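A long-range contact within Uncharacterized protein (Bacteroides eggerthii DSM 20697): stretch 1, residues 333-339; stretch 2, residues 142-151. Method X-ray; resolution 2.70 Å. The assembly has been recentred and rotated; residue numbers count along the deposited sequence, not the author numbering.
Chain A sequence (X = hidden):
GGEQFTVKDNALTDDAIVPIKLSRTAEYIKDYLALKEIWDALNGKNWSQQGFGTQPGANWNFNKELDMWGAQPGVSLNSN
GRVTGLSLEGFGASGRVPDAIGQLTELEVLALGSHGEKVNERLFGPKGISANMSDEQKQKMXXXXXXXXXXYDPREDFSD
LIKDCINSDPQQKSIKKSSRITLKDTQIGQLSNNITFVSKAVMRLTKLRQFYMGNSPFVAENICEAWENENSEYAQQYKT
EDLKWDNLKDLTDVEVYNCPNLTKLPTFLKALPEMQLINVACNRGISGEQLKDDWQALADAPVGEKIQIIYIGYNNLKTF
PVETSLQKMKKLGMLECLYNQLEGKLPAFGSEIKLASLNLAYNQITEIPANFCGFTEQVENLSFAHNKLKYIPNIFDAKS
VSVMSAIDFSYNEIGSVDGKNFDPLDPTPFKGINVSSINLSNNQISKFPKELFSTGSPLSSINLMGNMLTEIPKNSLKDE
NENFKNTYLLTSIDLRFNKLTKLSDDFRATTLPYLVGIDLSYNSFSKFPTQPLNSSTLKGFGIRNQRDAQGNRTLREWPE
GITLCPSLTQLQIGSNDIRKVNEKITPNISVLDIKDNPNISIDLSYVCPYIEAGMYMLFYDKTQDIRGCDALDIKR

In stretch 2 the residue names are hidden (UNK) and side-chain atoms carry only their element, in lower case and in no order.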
# COMPACT_ATOMS: atom_id res chain seq x y z
N GLY A 333 6.49 -8.86 10.93
CA GLY A 333 6.13 -9.35 9.60
C GLY A 333 5.60 -8.31 8.64
O GLY A 333 5.57 -8.53 7.42
N MSE A 334 5.15 -7.16 9.16
CA MSE A 334 4.61 -6.09 8.31
C MSE A 334 5.10 -4.73 8.79
O MSE A 334 4.97 -4.39 9.98
CB MSE A 334 3.09 -6.11 8.29
CG MSE A 334 2.50 -7.26 7.48
SE MSE A 334 0.55 -7.32 7.60
CE MSE A 334 0.11 -5.55 6.76
N LEU A 335 5.69 -3.96 7.85
CA LEU A 335 6.17 -2.61 8.14
C LEU A 335 5.83 -1.69 6.99
O LEU A 335 6.11 -2.03 5.82
CB LEU A 335 7.68 -2.61 8.41
CG LEU A 335 8.35 -1.27 8.70
CD1 LEU A 335 7.81 -0.63 10.00
CD2 LEU A 335 9.84 -1.44 8.74
N GLU A 336 5.21 -0.53 7.32
CA GLU A 336 4.91 0.50 6.33
C GLU A 336 5.32 1.84 6.96
O GLU A 336 5.00 2.10 8.13
CB GLU A 336 3.44 0.46 5.79
CG GLU A 336 2.32 1.07 6.64
CD GLU A 336 2.19 2.58 6.67
OE1 GLU A 336 2.76 3.26 5.78
OE2 GLU A 336 1.51 3.10 7.58
N CYS A 337 6.09 2.65 6.19
CA CYS A 337 6.58 3.98 6.59
C CYS A 337 6.28 5.01 5.50
O CYS A 337 7.06 5.94 5.31
CB CYS A 337 8.07 3.95 6.92
SG CYS A 337 8.57 2.61 8.01
N LEU A 338 5.15 4.84 4.79
CA LEU A 338 4.73 5.78 3.76
C LEU A 338 4.71 7.21 4.28
O LEU A 338 4.27 7.44 5.40
CB LEU A 338 3.32 5.43 3.27
CG LEU A 338 3.19 4.27 2.30
CD1 LEU A 338 1.78 3.72 2.35
CD2 LEU A 338 3.48 4.70 0.89
N TYR A 339 5.22 8.15 3.49
CA TYR A 339 5.22 9.58 3.77
C TYR A 339 5.79 9.90 5.14
O TYR A 339 5.10 10.38 6.05
CB TYR A 339 3.80 10.17 3.64
CG TYR A 339 3.12 9.85 2.33
CD1 TYR A 339 3.36 10.61 1.20
CD2 TYR A 339 2.24 8.78 2.23
CE1 TYR A 339 2.72 10.33 -0.01
CE2 TYR A 339 1.60 8.49 1.03
CZ TYR A 339 1.84 9.27 -0.09
OH TYR A 339 1.19 8.99 -1.27
N UNK A 142 -7.48 -6.79 10.50
CA UNK A 142 -6.08 -6.40 10.69
C UNK A 142 -5.50 -5.78 9.40
O UNK A 142 -4.77 -4.80 9.47
n UNK A 142 -3.94 -8.88 14.40
n UNK A 142 -2.56 -10.72 14.42
c UNK A 142 -3.14 -9.72 15.06
n UNK A 142 -2.95 -9.58 16.36
c UNK A 142 -4.24 -8.96 12.97
c UNK A 142 -5.23 -7.62 11.11
c UNK A 142 -5.31 -7.97 12.59
N UNK A 143 -5.88 -6.35 8.24
CA UNK A 143 -5.45 -5.93 6.90
C UNK A 143 -6.21 -4.74 6.36
O UNK A 143 -5.91 -4.30 5.24
c UNK A 143 -4.81 -8.35 6.23
c UNK A 143 -5.64 -7.10 5.90
c UNK A 143 -2.49 -7.32 4.71
se UNK A 143 -2.94 -7.98 6.51
N UNK A 144 -7.19 -4.20 7.11
CA UNK A 144 -8.02 -3.08 6.65
C UNK A 144 -7.19 -1.83 6.36
O UNK A 144 -7.46 -1.19 5.35
n UNK A 144 -11.74 -0.57 6.19
n UNK A 144 -9.73 -0.34 7.07
c UNK A 144 -11.32 -1.83 6.56
c UNK A 144 -9.16 -2.73 7.63
c UNK A 144 -10.09 -1.68 7.09
c UNK A 144 -10.75 0.28 6.49
N UNK A 145 -6.22 -1.45 7.24
CA UNK A 145 -5.44 -0.25 6.98
C UNK A 145 -4.60 -0.45 5.74
O UNK A 145 -4.52 0.45 4.88
c UNK A 145 -3.77 3.90 8.32
c UNK A 145 -2.54 3.96 7.70
c UNK A 145 -1.94 2.80 7.24
c UNK A 145 -3.85 1.50 7.99
c UNK A 145 -4.42 2.67 8.47
o UNK A 145 -1.91 5.16 7.57
c UNK A 145 -4.55 0.16 8.18
c UNK A 145 -2.60 1.58 7.38
N UNK A 146 -4.03 -1.66 5.61
CA UNK A 146 -3.18 -2.07 4.50
C UNK A 146 -3.92 -1.96 3.17
O UNK A 146 -3.42 -1.28 2.27
n UNK A 146 0.29 -3.39 2.51
o UNK A 146 0.08 -2.70 4.63
c UNK A 146 -1.68 -4.04 3.69
c UNK A 146 -0.36 -3.32 3.65
c UNK A 146 -2.68 -3.51 4.73
N UNK A 147 -5.12 -2.57 3.04
CA UNK A 147 -5.87 -2.52 1.79
C UNK A 147 -6.32 -1.10 1.46
O UNK A 147 -6.36 -0.77 0.27
c UNK A 147 -7.09 -3.49 1.75
c UNK A 147 -9.39 -4.23 2.61
n UNK A 147 -9.78 -5.53 4.75
c UNK A 147 -8.13 -3.37 2.87
c UNK A 147 -10.30 -4.46 3.82
N UNK A 148 -6.58 -0.27 2.47
CA UNK A 148 -7.12 1.08 2.27
C UNK A 148 -6.06 2.12 1.90
O UNK A 148 -6.32 2.94 1.00
c UNK A 148 -7.86 1.58 3.53
o UNK A 148 -8.73 0.54 3.95
c UNK A 148 -8.69 2.85 3.28
N UNK A 149 -4.91 2.13 2.62
CA UNK A 149 -3.92 3.18 2.43
C UNK A 149 -2.55 2.73 1.94
O UNK A 149 -1.72 3.62 1.66
c UNK A 149 -6.72 4.49 6.00
c UNK A 149 -5.61 3.90 5.42
c UNK A 149 -5.43 5.73 3.88
c UNK A 149 -6.56 6.31 4.44
c UNK A 149 -3.70 3.89 3.77
c UNK A 149 -4.93 4.52 4.37
c UNK A 149 -7.20 5.69 5.50
N UNK A 150 -2.26 1.40 1.88
CA UNK A 150 -0.89 0.97 1.58
C UNK A 150 -0.79 0.12 0.28
O UNK A 150 0.09 0.38 -0.56
c UNK A 150 -0.28 0.19 2.79
c UNK A 150 -0.52 0.92 4.11
c UNK A 150 1.20 -0.06 2.60
N UNK A 151 -1.65 -0.90 0.14
CA UNK A 151 -1.62 -1.79 -1.03
C UNK A 151 -1.83 -1.04 -2.32
O UNK A 151 -2.69 -0.16 -2.40
c UNK A 151 -2.31 -4.02 -0.02
o UNK A 151 -3.23 -4.78 0.37
c UNK A 151 -2.68 -2.88 -0.92
o UNK A 151 -1.09 -4.19 0.27
O HOH W 1 0.36 5.13 6.60
O HOH W 2 3.09 -2.78 4.58

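Position 142 carries three carbons, a nitrogen, then a carbon bearing two more nitrogens. This is a guanidinium group, so the residue is R142. Its side chain makes no contact with stretch 1 and is hydrogen-bonded elsewhere in the structure.

Position 143 has an unbranched chain of two carbons, a selenium and a last carbon. The selenium lies 3.7 Å from SE of M334. The residue is selenomethionine, M143. Its CA-to-CB bond points sideways, but the end of the chain comes nearer to stretch 1.

Position 144 has one carbon and a five-membered ring of three carbons and two nitrogens. It is H144, out of reach of stretch 1.

Position 145 has one carbon and a six-carbon ring bearing one oxygen. A ring carbon lies 3.5 Å from OE2 of E336. The residue is Y145, and that carbon is CE1. The carboxylate oxygen meets the ring obliquely. Water 1 lies 2.5 Å from OH of Y145 and donates a hydrogen bond to OE2 of E336 at 2.5 Å.

Position 146 has three carbons, the third carrying one oxygen and one nitrogen. The oxygen lies 3.6 Å from CE of M334. This fits an amide, Q146. Its OE1 accepts a hydrogen bond from water 2 at 3.0 Å. The same water donates a weak one to O of L335 at 3.3 Å.

Position 147 has four carbons in a row ending in nitrogen. It is K147, exposed and out of reach.

Position 148 has one carbon carrying an oxygen and a carbon. It is T148. Its OG1 donates to O of H144 at 2.6 Å.

Position 149 has one carbon and a six-carbon ring without oxygen. It is F149. The ring leads away, but the backbone O of F149 lies 3.6 Å from CD1 of L338.

Position 150 has one carbon carrying two carbons. These approach E336 and L338. The residue is V150: CG2 lies 3.8 Å from CG of E336, and CG1 lies 3.8 Å from CD1 of L338.

Position 151 has two carbons, the second carrying two oxygens. It is D151. Its OD1 accepts a hydrogen bond from NE2 of Q146 at 2.7 Å.

The alternating strand sends M334 and E336 toward stretch 2 and L335 away. L338 also points toward it. L338 N donates to OE1 of E336 at 3.0 Å, tying the carboxylate to the backbone of L338. No direct hydrogen bond crosses the contact; apolar packing and two bridging waters join the stretches.

Stretch 2, residues 142-151: RMHYQKTFVD
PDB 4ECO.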